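Local coordinates for protein nicotinate phosphoribosyltransferase (Vibrio cholerae, PDB 4HL7) that probably catalyses the ATP-dependent formation of nicotinate ribonucleotide from nicotinate and 5-phosphoribosyl 1-diphosphate, a step in NAD biosynthesis, at residues A[177-182]-A[330-335]; A[56-61]-A[136-141]; A[250-255]-A[278-283]; A[87-92]-A[124-129]. All blocks are in the same frame, centred on the assembly; numbering follows the deposited sequence.

Contact 1: A[177-182]-A[330-335]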
loop_
_atom_site.group_PDB
_atom_site.type_symbol
_atom_site.label_atom_id
_atom_site.label_comp_id
_atom_site.label_asym_id
_atom_site.label_seq_id
_atom_site.Cartn_x
_atom_site.Cartn_y
_atom_site.Cartn_z
ATOM N N ASN A 177 -17.089 6.782 -19.665
ATOM C CA ASN A 177 -17.325 5.358 -19.777
ATOM C C ASN A 177 -16.127 4.525 -19.295
ATOM O O ASN A 177 -16.131 3.288 -19.438
ATOM C CB ASN A 177 -17.724 4.994 -21.212
ATOM C CG ASN A 177 -16.643 5.318 -22.206
ATOM O OD1 ASN A 177 -15.453 5.309 -21.880
ATOM N ND2 ASN A 177 -17.049 5.616 -23.439
ATOM N N ASN A 178 -15.150 5.191 -18.666
ATOM C CA ASN A 178 -13.886 4.531 -18.261
ATOM C C ASN A 178 -13.577 4.652 -16.754
ATOM O O ASN A 178 -12.424 4.444 -16.328
ATOM C CB ASN A 178 -12.652 4.962 -19.121
ATOM C CG ASN A 178 -12.315 6.475 -19.015
ATOM O OD1 ASN A 178 -13.209 7.301 -18.772
ATOM N ND2 ASN A 178 -11.098 6.828 -19.327
ATOM N N PHE A 179 -14.604 4.960 -15.947
ATOM C CA PHE A 179 -14.361 4.986 -14.496
ATOM C C PHE A 179 -14.205 3.526 -13.993
ATOM O O PHE A 179 -15.028 2.646 -14.314
ATOM C CB PHE A 179 -15.507 5.686 -13.741
ATOM C CG PHE A 179 -15.336 5.666 -12.233
ATOM C CD1 PHE A 179 -14.378 6.512 -11.596
ATOM C CD2 PHE A 179 -16.056 4.779 -11.460
ATOM C CE1 PHE A 179 -14.193 6.455 -10.216
ATOM C CE2 PHE A 179 -15.919 4.753 -10.056
ATOM C CZ PHE A 179 -14.953 5.581 -9.447
ATOM N N SER A 180 -13.140 3.272 -13.237
ATOM C CA SER A 180 -12.855 1.932 -12.685
ATOM C C SER A 180 -12.222 2.130 -11.290
ATOM O O SER A 180 -11.328 2.967 -11.140
ATOM C CB SER A 180 -11.785 1.282 -13.540
ATOM O OG SER A 180 -11.485 0.027 -12.979
ATOM N N LEU A 181 -12.679 1.362 -10.302
ATOM C CA LEU A 181 -12.298 1.600 -8.905
ATOM C C LEU A 181 -11.634 0.325 -8.362
ATOM O O LEU A 181 -12.169 -0.789 -8.530
ATOM C CB LEU A 181 -13.575 1.942 -8.078
ATOM C CG LEU A 181 -13.394 2.287 -6.602
ATOM C CD1 LEU A 181 -12.397 3.437 -6.448
ATOM C CD2 LEU A 181 -14.711 2.713 -5.966
ATOM N N THR A 182 -10.450 0.466 -7.778
ATOM C CA THR A 182 -9.840 -0.655 -7.067
ATOM C C THR A 182 -9.789 -0.277 -5.587
ATOM O O THR A 182 -9.176 0.742 -5.205
ATOM C CB THR A 182 -8.425 -0.923 -7.551
ATOM O OG1 THR A 182 -8.457 -1.251 -8.962
ATOM C CG2 THR A 182 -7.859 -2.146 -6.815
ATOM N N ASP A 330 -13.803 13.152 -7.505
ATOM C CA ASP A 330 -13.679 14.228 -8.462
ATOM C C ASP A 330 -12.320 14.266 -9.146
ATOM O O ASP A 330 -12.201 14.564 -10.335
ATOM C CB ASP A 330 -14.102 15.587 -7.842
ATOM C CG ASP A 330 -15.587 15.610 -7.562
ATOM O OD1 ASP A 330 -16.369 15.464 -8.535
ATOM O OD2 ASP A 330 -15.984 15.689 -6.391
ATOM N N GLN A 331 -11.273 13.974 -8.407
ATOM C CA GLN A 331 -9.955 13.787 -9.046
ATOM C C GLN A 331 -9.975 12.610 -10.094
ATOM O O GLN A 331 -9.396 12.696 -11.196
ATOM C CB GLN A 331 -8.926 13.475 -7.973
ATOM C CG GLN A 331 -8.456 14.653 -7.100
ATOM C CD GLN A 331 -7.336 14.198 -6.113
ATOM O OE1 GLN A 331 -6.272 13.777 -6.533
ATOM N NE2 GLN A 331 -7.613 14.256 -4.820
ATOM N N ALA A 332 -10.657 11.543 -9.742
ATOM C CA ALA A 332 -10.669 10.350 -10.579
ATOM C C ALA A 332 -11.392 10.689 -11.891
ATOM O O ALA A 332 -10.873 10.393 -12.992
ATOM C CB ALA A 332 -11.333 9.208 -9.858
ATOM N N LEU A 333 -12.535 11.395 -11.780
ATOM C CA LEU A 333 -13.299 11.716 -13.028
ATOM C C LEU A 333 -12.497 12.599 -13.969
ATOM O O LEU A 333 -12.571 12.464 -15.200
ATOM C CB LEU A 333 -14.673 12.301 -12.720
ATOM C CG LEU A 333 -15.653 11.365 -11.990
ATOM C CD1 LEU A 333 -17.038 12.037 -11.734
ATOM C CD2 LEU A 333 -15.821 10.000 -12.673
ATOM N N GLU A 334 -11.759 13.547 -13.413
ATOM C CA GLU A 334 -10.862 14.394 -14.211
ATOM C C GLU A 334 -9.825 13.556 -14.969
ATOM O O GLU A 334 -9.483 13.848 -16.157
ATOM C CB GLU A 334 -10.136 15.398 -13.299
ATOM C CG GLU A 334 -9.310 16.417 -14.039
ATOM C CD GLU A 334 -8.506 17.327 -13.110
ATOM O OE1 GLU A 334 -8.114 18.398 -13.612
ATOM O OE2 GLU A 334 -8.254 16.968 -11.916
ATOM N N LEU A 335 -9.268 12.569 -14.277
ATOM C CA LEU A 335 -8.271 11.672 -14.894
ATOM C C LEU A 335 -8.949 10.818 -15.959
ATOM O O LEU A 335 -8.331 10.570 -17.013
ATOM C CB LEU A 335 -7.571 10.819 -13.818
ATOM C CG LEU A 335 -6.503 11.690 -13.126
ATOM C CD1 LEU A 335 -6.084 11.020 -11.806
ATOM C CD2 LEU A 335 -5.272 11.935 -13.979
#
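F179, in the loop that leads into strand 181-183, comes closest to helix 329-339 at L333, with the two CA atoms 7.0 Å apart. No hydrogen bond joins 177-182 to 330-335, and the contact rests on three buried apolar side chains. With CG of F179 anti to the backbone N (chi1 177°), the phenyl ring reaches out of the loop to the helix and meets A332 with its edge, while L333 approaches obliquely. The methyl of A332 sits in the ring plane, 4.0 Å from CE1 of F179. On the neighbouring ring carbon, F179 CD1 lies 3.9 Å from L333 CD2, a methyl set obliquely to the ring. The ring is the element of 177-182 that meets both helix residues.

F179 also packs on L167 of helix 155-174, the helix that L333 meets through E170, I171 and R174, while A332 rests on F347 of strand 344-349. That strand pairs with 181-183 in a six-stranded parallel sheet, consistent with the TIM-barrel-type fold of the family. The contact therefore sits in the layer between this sheet and its outer helices, where F179, just before strand 181-183, packs against both 329-339 and 155-174.

Contact 2: A[56-61]-A[136-141]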
loop_
_atom_site.group_PDB
_atom_site.type_symbol
_atom_site.label_atom_id
_atom_site.label_comp_id
_atom_site.label_asym_id
_atom_site.label_seq_id
_atom_site.Cartn_x
_atom_site.Cartn_y
_atom_site.Cartn_z
ATOM N N ASP A 56 -1.139 0.615 25.051
ATOM C CA ASP A 56 -1.618 -0.632 25.745
ATOM C C ASP A 56 -2.449 -1.598 24.886
ATOM O O ASP A 56 -2.119 -2.810 24.790
ATOM C CB ASP A 56 -2.369 -0.334 27.055
ATOM C CG ASP A 56 -1.495 -0.508 28.307
ATOM O OD1 ASP A 56 -0.294 -0.835 28.186
ATOM O OD2 ASP A 56 -2.016 -0.305 29.429
ATOM N N ALA A 57 -3.512 -1.080 24.256
ATOM C CA ALA A 57 -4.369 -1.912 23.402
ATOM C C ALA A 57 -3.687 -2.301 22.097
ATOM O O ALA A 57 -3.924 -3.388 21.560
ATOM C CB ALA A 57 -5.722 -1.239 23.125
ATOM N N ILE A 58 -2.802 -1.458 21.607
ATOM C CA ILE A 58 -2.063 -1.856 20.435
ATOM C C ILE A 58 -1.192 -3.071 20.779
ATOM O O ILE A 58 -1.122 -4.024 20.020
ATOM C CB ILE A 58 -1.225 -0.709 19.884
ATOM C CG1 ILE A 58 -2.168 0.349 19.340
ATOM C CG2 ILE A 58 -0.267 -1.201 18.796
ATOM C CD1 ILE A 58 -1.477 1.656 18.980
ATOM N N ARG A 59 -0.566 -3.052 21.962
ATOM C CA ARG A 59 0.336 -4.153 22.351
ATOM C C ARG A 59 -0.433 -5.426 22.389
ATOM O O ARG A 59 0.038 -6.470 21.960
ATOM C CB ARG A 59 0.857 -3.894 23.740
ATOM C CG ARG A 59 2.328 -4.038 23.890
ATOM C CD ARG A 59 2.671 -3.294 25.158
ATOM N NE ARG A 59 3.902 -2.580 24.979
ATOM C CZ ARG A 59 4.180 -1.446 25.581
ATOM N NH1 ARG A 59 3.290 -0.891 26.387
ATOM N NH2 ARG A 59 5.346 -0.873 25.351
ATOM N N GLN A 60 -1.649 -5.341 22.913
ATOM C CA GLN A 60 -2.443 -6.526 23.110
ATOM C C GLN A 60 -2.811 -7.130 21.754
ATOM O O GLN A 60 -2.772 -8.343 21.569
ATOM C CB GLN A 60 -3.681 -6.193 23.939
ATOM C CG GLN A 60 -4.656 -7.344 24.069
ATOM C CD GLN A 60 -5.807 -6.984 24.980
ATOM O OE1 GLN A 60 -5.914 -5.840 25.432
ATOM N NE2 GLN A 60 -6.664 -7.956 25.274
ATOM N N GLU A 61 -3.205 -6.264 20.823
ATOM C CA GLU A 61 -3.611 -6.684 19.490
ATOM C C GLU A 61 -2.485 -7.244 18.724
ATOM O O GLU A 61 -2.683 -8.211 17.984
ATOM C CB GLU A 61 -4.180 -5.498 18.721
ATOM C CG GLU A 61 -5.431 -4.995 19.418
ATOM C CD GLU A 61 -6.543 -6.027 19.386
ATOM O OE1 GLU A 61 -6.573 -6.858 18.448
ATOM O OE2 GLU A 61 -7.402 -5.990 20.277
HETATM N N MSE A 136 -0.835 -1.584 10.699
HETATM C CA MSE A 136 -1.479 -0.251 10.387
HETATM C C MSE A 136 -2.933 -0.298 10.696
HETATM O O MSE A 136 -3.434 0.618 11.315
HETATM C CB MSE A 136 -1.174 0.147 8.930
HETATM C CG MSE A 136 0.287 0.456 8.869
HETATM SE SE MSE A 136 0.728 0.784 6.960
HETATM C CE MSE A 136 -0.187 2.529 6.776
ATOM N N ALA A 137 -3.611 -1.430 10.376
ATOM C CA ALA A 137 -5.081 -1.592 10.599
ATOM C C ALA A 137 -5.434 -1.632 12.061
ATOM O O ALA A 137 -6.492 -1.107 12.495
ATOM C CB ALA A 137 -5.633 -2.822 9.884
ATOM N N ILE A 138 -4.529 -2.246 12.821
ATOM C CA ILE A 138 -4.686 -2.341 14.253
ATOM C C ILE A 138 -4.534 -0.943 14.866
ATOM O O ILE A 138 -5.353 -0.544 15.645
ATOM C CB ILE A 138 -3.600 -3.299 14.841
ATOM C CG1 ILE A 138 -4.043 -4.775 14.643
ATOM C CG2 ILE A 138 -3.375 -2.989 16.345
ATOM C CD1 ILE A 138 -2.865 -5.764 14.794
ATOM N N VAL A 139 -3.459 -0.232 14.537
ATOM C CA VAL A 139 -3.266 1.107 15.128
ATOM C C VAL A 139 -4.422 2.042 14.761
ATOM O O VAL A 139 -4.956 2.710 15.614
ATOM C CB VAL A 139 -1.926 1.768 14.736
ATOM C CG1 VAL A 139 -1.797 3.177 15.346
ATOM C CG2 VAL A 139 -0.745 0.920 15.223
ATOM N N SER A 140 -4.814 2.034 13.484
ATOM C CA SER A 140 -6.017 2.770 13.059
ATOM C C SER A 140 -7.253 2.470 13.854
ATOM O O SER A 140 -7.870 3.402 14.423
ATOM C CB SER A 140 -6.284 2.605 11.539
ATOM O OG SER A 140 -7.286 3.545 11.152
ATOM N N GLU A 141 -7.616 1.189 13.936
ATOM C CA GLU A 141 -8.847 0.792 14.607
ATOM C C GLU A 141 -8.842 0.959 16.142
ATOM O O GLU A 141 -9.903 1.236 16.735
ATOM C CB GLU A 141 -9.282 -0.630 14.218
ATOM C CG GLU A 141 -10.618 -0.960 14.879
ATOM C CD GLU A 141 -11.362 -2.110 14.274
ATOM O OE1 GLU A 141 -12.317 -2.572 14.942
ATOM O OE2 GLU A 141 -10.995 -2.580 13.179
#
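I58 and V139 face each other with different first torsions. In I58 the CG1 branch lies beside the backbone N (chi1 -68°) and continues extended through chi2, carrying CD1 over to the other helix; in V139, CG1 is anti to the backbone N (chi1 178°) and CG2 lies beside it. The tip of the isoleucine fits against both branches of the valine, with I58 CD1 3.9 Å from V139 CG2 and 4.0 Å from V139 CG1. The two side chains meet aslant, not end on. The other branch of the isoleucine serves two residues: CG2 of I58 is 4.2 Å from CG2 of V139 and 4.3 Å from CG2 of I138.

I138 also packs closely on E61. Its CG2 methyl presses on the CB of E61 at 3.5 Å, and its CD1 methyl lies 4.0 Å from the backbone O of E61. The CB of E61 makes the side-chain contact; beyond it the chain bends at chi2. No hydrogen bond or salt bridge crosses between 56-61 and 136-141, so the pairing is apolar, made of branched chains plus the CB of E61. The local helix axes approach to 9.7 Å and run roughly antiparallel, at 145°.

One turn further along helix 131-147, V142 extends the same interface, receiving A57, I58 and E61. Both helices pack on the five-stranded antiparallel sheet, to which strand 372-380 also contributes: I58 touches L117 and V139 touches I119 of strand 116-122, and V139 also reaches I373 of strand 372-380.

Contact 3: A[250-255]-A[278-283]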
loop_
_atom_site.group_PDB
_atom_site.type_symbol
_atom_site.label_atom_id
_atom_site.label_comp_id
_atom_site.label_asym_id
_atom_site.label_seq_id
_atom_site.Cartn_x
_atom_site.Cartn_y
_atom_site.Cartn_z
ATOM N N VAL A 250 16.844 -5.060 -11.662
ATOM C CA VAL A 250 16.822 -6.457 -11.183
ATOM C C VAL A 250 15.489 -6.767 -10.497
ATOM O O VAL A 250 14.910 -7.846 -10.681
ATOM C CB VAL A 250 18.009 -6.780 -10.253
ATOM C CG1 VAL A 250 17.754 -8.102 -9.529
ATOM C CG2 VAL A 250 19.341 -6.741 -11.066
ATOM N N ALA A 251 14.978 -5.801 -9.712
ATOM C CA ALA A 251 13.706 -6.030 -9.015
ATOM C C ALA A 251 12.596 -6.207 -10.063
ATOM O O ALA A 251 11.716 -7.094 -9.928
ATOM C CB ALA A 251 13.391 -4.853 -8.095
ATOM N N LEU A 252 12.620 -5.372 -11.138
ATOM C CA LEU A 252 11.613 -5.612 -12.226
ATOM C C LEU A 252 11.724 -7.020 -12.857
ATOM O O LEU A 252 10.706 -7.705 -13.049
ATOM C CB LEU A 252 11.678 -4.531 -13.340
ATOM C CG LEU A 252 11.344 -3.062 -12.923
ATOM C CD1 LEU A 252 11.879 -2.113 -13.956
ATOM C CD2 LEU A 252 9.802 -2.971 -12.830
ATOM N N GLU A 253 12.935 -7.444 -13.190
ATOM C CA GLU A 253 13.140 -8.737 -13.787
ATOM C C GLU A 253 12.728 -9.866 -12.859
ATOM O O GLU A 253 12.124 -10.845 -13.287
ATOM C CB GLU A 253 14.641 -8.861 -14.185
ATOM C CG GLU A 253 14.953 -7.856 -15.298
ATOM C CD GLU A 253 16.427 -7.854 -15.626
ATOM O OE1 GLU A 253 17.205 -8.132 -14.722
ATOM O OE2 GLU A 253 16.780 -7.564 -16.771
ATOM N N ARG A 254 13.076 -9.760 -11.586
ATOM C CA ARG A 254 12.877 -10.876 -10.669
ATOM C C ARG A 254 11.406 -11.037 -10.297
ATOM O O ARG A 254 10.991 -12.120 -9.941
ATOM C CB ARG A 254 13.700 -10.684 -9.413
ATOM C CG ARG A 254 15.165 -10.994 -9.735
ATOM C CD ARG A 254 15.904 -11.622 -8.581
ATOM N NE ARG A 254 16.782 -12.702 -9.066
ATOM C CZ ARG A 254 17.503 -13.480 -8.274
ATOM N NH1 ARG A 254 17.485 -13.270 -6.961
ATOM N NH2 ARG A 254 18.274 -14.447 -8.794
ATOM N N TRP A 255 10.610 -9.973 -10.374
ATOM C CA TRP A 255 9.163 -10.161 -10.169
ATOM C C TRP A 255 8.615 -11.140 -11.212
ATOM O O TRP A 255 7.812 -12.012 -10.927
ATOM C CB TRP A 255 8.409 -8.816 -10.266
ATOM C CG TRP A 255 6.950 -8.950 -9.904
ATOM C CD1 TRP A 255 5.834 -9.078 -10.744
ATOM C CD2 TRP A 255 6.427 -9.109 -8.556
ATOM N NE1 TRP A 255 4.662 -9.247 -9.969
ATOM C CE2 TRP A 255 4.978 -9.217 -8.660
ATOM C CE3 TRP A 255 7.010 -9.129 -7.300
ATOM C CZ2 TRP A 255 4.164 -9.370 -7.532
ATOM C CZ3 TRP A 255 6.168 -9.251 -6.178
ATOM C CH2 TRP A 255 4.790 -9.355 -6.307
ATOM N N ASN A 278 14.504 4.800 -17.770
ATOM C CA ASN A 278 15.767 4.238 -18.231
ATOM C C ASN A 278 15.912 2.761 -17.963
ATOM O O ASN A 278 16.650 2.069 -18.678
ATOM C CB ASN A 278 16.977 4.951 -17.616
ATOM C CG ASN A 278 17.154 6.333 -18.171
ATOM O OD1 ASN A 278 16.599 6.657 -19.241
ATOM N ND2 ASN A 278 17.923 7.177 -17.453
ATOM N N ASP A 279 15.208 2.259 -16.957
ATOM C CA ASP A 279 15.270 0.814 -16.664
ATOM C C ASP A 279 14.207 -0.004 -17.390
ATOM O O ASP A 279 14.381 -1.208 -17.617
ATOM C CB ASP A 279 15.152 0.572 -15.114
ATOM C CG ASP A 279 16.442 0.945 -14.361
ATOM O OD1 ASP A 279 17.562 0.983 -14.956
ATOM O OD2 ASP A 279 16.338 1.232 -13.173
ATOM N N PHE A 280 13.116 0.644 -17.750
ATOM C CA PHE A 280 11.887 -0.062 -18.187
ATOM C C PHE A 280 11.999 -0.298 -19.687
ATOM O O PHE A 280 11.352 0.392 -20.481
ATOM C CB PHE A 280 10.667 0.789 -17.815
ATOM C CG PHE A 280 9.328 0.022 -17.756
ATOM C CD1 PHE A 280 9.193 -1.196 -17.070
ATOM C CD2 PHE A 280 8.195 0.584 -18.345
ATOM C CE1 PHE A 280 7.966 -1.852 -17.032
ATOM C CE2 PHE A 280 6.970 -0.074 -18.330
ATOM C CZ PHE A 280 6.843 -1.286 -17.627
ATOM N N ASN A 281 12.891 -1.252 -20.078
ATOM C CA ASN A 281 13.164 -1.470 -21.483
ATOM C C ASN A 281 12.008 -2.206 -22.214
ATOM O O ASN A 281 10.954 -2.527 -21.657
ATOM C CB ASN A 281 14.485 -2.218 -21.642
ATOM C CG ASN A 281 14.479 -3.543 -20.946
ATOM O OD1 ASN A 281 13.546 -4.291 -21.064
ATOM N ND2 ASN A 281 15.569 -3.843 -20.221
ATOM N N ARG A 282 12.208 -2.447 -23.496
ATOM C CA ARG A 282 11.111 -2.893 -24.314
ATOM C C ARG A 282 10.612 -4.269 -23.818
ATOM O O ARG A 282 9.382 -4.515 -23.740
ATOM C CB ARG A 282 11.554 -2.945 -25.814
ATOM C CG ARG A 282 10.369 -3.200 -26.748
ATOM C CD ARG A 282 10.683 -3.047 -28.255
ATOM N NE ARG A 282 11.312 -4.265 -28.674
ATOM C CZ ARG A 282 10.608 -5.361 -28.996
ATOM N NH1 ARG A 282 11.250 -6.481 -29.327
ATOM N NH2 ARG A 282 9.265 -5.307 -28.944
ATOM N N HIS A 283 11.548 -5.131 -23.408
ATOM C CA HIS A 283 11.154 -6.476 -22.956
ATOM C C HIS A 283 10.350 -6.384 -21.655
ATOM O O HIS A 283 9.277 -6.991 -21.561
ATOM C CB HIS A 283 12.350 -7.420 -22.924
ATOM C CG HIS A 283 12.996 -7.671 -24.320
ATOM N ND1 HIS A 283 14.331 -7.828 -24.483
ATOM C CD2 HIS A 283 12.454 -7.659 -25.597
ATOM C CE1 HIS A 283 14.604 -8.043 -25.774
ATOM N NE2 HIS A 283 13.454 -7.917 -26.472
#
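The phenyl ring of F280 is the flat group of this contact, and L252 reaches it obliquely: the CD1 methyl of L252 stands 4.2 Å from CD1 of F280. Another ring, that of F276 in the preceding helix, meets F280 with the planes inclined at about 35°. The same CD1 of L252 also lies 4.4 Å from CB of D279, so one methyl reaches two successive residues where helix 273-279 ends.

F280 is the centre of an inverse gamma turn, with a weak bond from N281 N to D279 O at 2.9 Å, and the chain breaks out of one helix here before N281 caps the next, its OD1 accepting from L284 N. The segments themselves stay fairly far apart, the CA atoms of L252 and F280 being 8.1 Å from each other, and the leucine side chain spans the gap. L252 further packs on L284 of helix 282-287 and on F235 of helix 232-241.

While CB of D279 meets the leucine, its carboxylate is held by Q248, near the start of helix 247-258, whose NE2 is bonded to OD2. With no hydrogen bond between 250-255 and 278-283, the contact between them is hydrophobic and carries little directional preference; the directional bonds of this helix-to-helix junction include those of the turn and the cap that begins in 278-283.

Contact 4: A[87-92]-A[124-129]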
loop_
_atom_site.group_PDB
_atom_site.type_symbol
_atom_site.label_atom_id
_atom_site.label_comp_id
_atom_site.label_asym_id
_atom_site.label_seq_id
_atom_site.Cartn_x
_atom_site.Cartn_y
_atom_site.Cartn_z
ATOM N N ALA A 87 2.250 -24.030 -5.337
ATOM C CA ALA A 87 1.799 -25.034 -4.347
ATOM C C ALA A 87 2.803 -25.236 -3.167
ATOM O O ALA A 87 2.373 -25.446 -2.007
ATOM C CB ALA A 87 1.535 -26.359 -5.049
ATOM N N THR A 88 4.102 -25.269 -3.460
ATOM C CA THR A 88 5.130 -25.420 -2.423
ATOM C C THR A 88 5.095 -24.259 -1.440
ATOM O O THR A 88 5.211 -24.465 -0.212
ATOM C CB THR A 88 6.576 -25.568 -2.958
ATOM O OG1 THR A 88 6.876 -24.515 -3.887
ATOM C CG2 THR A 88 6.752 -26.970 -3.643
ATOM N N PHE A 89 4.929 -23.051 -1.953
ATOM C CA PHE A 89 4.805 -21.891 -1.049
ATOM C C PHE A 89 3.528 -21.989 -0.205
ATOM O O PHE A 89 3.563 -21.745 1.020
ATOM C CB PHE A 89 4.881 -20.538 -1.804
ATOM C CG PHE A 89 4.451 -19.363 -0.963
ATOM C CD1 PHE A 89 5.291 -18.889 0.098
ATOM C CD2 PHE A 89 3.254 -18.729 -1.195
ATOM C CE1 PHE A 89 4.918 -17.766 0.842
ATOM C CE2 PHE A 89 2.858 -17.640 -0.388
ATOM C CZ PHE A 89 3.710 -17.156 0.592
ATOM N N LEU A 90 2.406 -22.339 -0.827
ATOM C CA LEU A 90 1.149 -22.382 -0.065
ATOM C C LEU A 90 1.220 -23.481 1.007
ATOM O O LEU A 90 0.666 -23.318 2.100
ATOM C CB LEU A 90 -0.065 -22.629 -0.953
ATOM C CG LEU A 90 -0.366 -21.428 -1.891
ATOM C CD1 LEU A 90 -1.600 -21.584 -2.738
ATOM C CD2 LEU A 90 -0.607 -20.203 -0.992
ATOM N N GLN A 91 1.856 -24.612 0.669
ATOM C CA GLN A 91 2.037 -25.676 1.697
ATOM C C GLN A 91 2.851 -25.185 2.917
ATOM O O GLN A 91 2.512 -25.535 4.064
ATOM C CB GLN A 91 2.616 -26.981 1.070
ATOM C CG GLN A 91 1.550 -27.672 0.219
ATOM N N SER A 92 3.859 -24.360 2.671
ATOM C CA SER A 92 4.663 -23.777 3.755
ATOM C C SER A 92 3.829 -22.838 4.661
ATOM O O SER A 92 4.085 -22.764 5.865
ATOM C CB SER A 92 5.977 -23.148 3.238
ATOM O OG SER A 92 5.807 -21.797 2.825
ATOM N N SER A 124 13.395 -11.970 9.457
ATOM C CA SER A 124 13.512 -12.267 8.028
ATOM C C SER A 124 12.474 -11.485 7.253
ATOM O O SER A 124 11.365 -11.216 7.725
ATOM C CB SER A 124 13.376 -13.766 7.712
ATOM O OG SER A 124 12.068 -14.228 7.865
ATOM N N TRP A 125 12.809 -11.148 6.041
ATOM C CA TRP A 125 11.872 -10.466 5.151
ATOM C C TRP A 125 10.652 -11.324 4.921
ATOM O O TRP A 125 9.518 -10.834 5.027
ATOM C CB TRP A 125 12.630 -10.149 3.855
ATOM C CG TRP A 125 12.004 -9.097 3.008
ATOM C CD1 TRP A 125 10.932 -8.231 3.308
ATOM C CD2 TRP A 125 12.461 -8.707 1.679
ATOM N NE1 TRP A 125 10.711 -7.352 2.223
ATOM C CE2 TRP A 125 11.605 -7.594 1.244
ATOM C CE3 TRP A 125 13.470 -9.155 0.839
ATOM C CZ2 TRP A 125 11.759 -7.001 -0.010
ATOM C CZ3 TRP A 125 13.640 -8.514 -0.424
ATOM C CH2 TRP A 125 12.796 -7.481 -0.827
ATOM N N ARG A 126 10.843 -12.647 4.701
ATOM C CA ARG A 126 9.679 -13.517 4.484
ATOM C C ARG A 126 8.738 -13.565 5.732
ATOM O O ARG A 126 7.551 -13.585 5.598
ATOM C CB ARG A 126 10.141 -14.922 4.159
ATOM C CG ARG A 126 9.003 -15.912 3.814
ATOM C CD ARG A 126 9.443 -17.331 4.212
ATOM N NE ARG A 126 8.477 -18.336 3.771
ATOM C CZ ARG A 126 7.572 -18.920 4.535
ATOM N NH1 ARG A 126 7.512 -18.696 5.847
ATOM N NH2 ARG A 126 6.753 -19.785 3.970
ATOM N N ASP A 127 9.294 -13.573 6.914
ATOM C CA ASP A 127 8.509 -13.741 8.119
ATOM C C ASP A 127 7.900 -12.456 8.687
ATOM O O ASP A 127 6.989 -12.523 9.561
ATOM C CB ASP A 127 9.307 -14.473 9.127
ATOM C CG ASP A 127 9.626 -15.930 8.630
ATOM O OD1 ASP A 127 10.435 -16.541 9.236
ATOM O OD2 ASP A 127 9.067 -16.369 7.592
ATOM N N THR A 128 8.355 -11.327 8.165
ATOM C CA THR A 128 7.890 -10.005 8.695
ATOM C C THR A 128 7.079 -9.214 7.672
ATOM O O THR A 128 6.446 -8.215 8.047
ATOM C CB THR A 128 9.015 -9.127 9.255
ATOM O OG1 THR A 128 9.968 -8.797 8.240
ATOM C CG2 THR A 128 9.727 -9.801 10.485
ATOM N N ILE A 129 7.141 -9.628 6.403
ATOM C CA ILE A 129 6.500 -8.814 5.351
ATOM C C ILE A 129 4.974 -8.664 5.569
ATOM O O ILE A 129 4.395 -7.643 5.234
ATOM C CB ILE A 129 6.828 -9.293 3.913
ATOM C CG1 ILE A 129 6.177 -8.321 2.889
ATOM C CG2 ILE A 129 6.313 -10.682 3.674
ATOM C CD1 ILE A 129 6.806 -8.328 1.551
HETATM O O HOH W 1 5.975 -20.981 6.812
#
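R126 and F89 run alongside one another with their ends pointing opposite ways, the guanidinium and the phenyl ring steeply inclined, their planes 74° apart. The nearest atoms of the pair, F89 CE1 and R126 NH2, are 4.2 Å apart and meet obliquely, so the ring flanks the end of the arginine without stacking on it. The arginine chain is extended from CG to NE, which carries its head across to helix 87-93.

S92 OG lies suspiciously close to R126 NH2, at an angle poor for a hydrogen bond, and that approach is doubtful. The hydroxyl donates to F89 O, at 2.9 Å. A water bridges the two segments, accepting from R126 NH1 at 2.9 Å and donating to S92 O at 2.8 Å. NH1 also forms a salt bridge to D127 OD2, 3.3 Å away and 7° out of the guanidinium plane, while NE is bonded to H31 ND1. H31, on helix 21-33, meets the F89 ring edge-to-face, joining the two sides.

Helix 125-128 opens with a classic serine N-cap: S124 OG accepts from D127 N at 3.0 Å. A short capped helix shortly after strand 116-122 thus presents R126 to helix 87-93 within the N-terminal domain of the NAPRTase family.

How the contacts relate
All four contacts are buried, and none lies at the middle of the chain. Contacts 1 and 3 belong to the family region with the parallel sheet, contact 3 nested in the loop that contact 1 closes; contacts 2 and 4 belong to the N-terminal family region, with contact 4 nested inside contact 2. Helices 125-128 and 131-147, one in each of the latter two, follow each other in sequence. Contacts 1, 2 and 3 are apolar across their segments, formed by ring and methyl, by branched chains with a glutamate CB, and by a leucine at a helix junction. Contact 4 alone adds a water bridge. Contacts 3 and 4 come within about 8 Å at their nearest atoms without touching, though in different family regions.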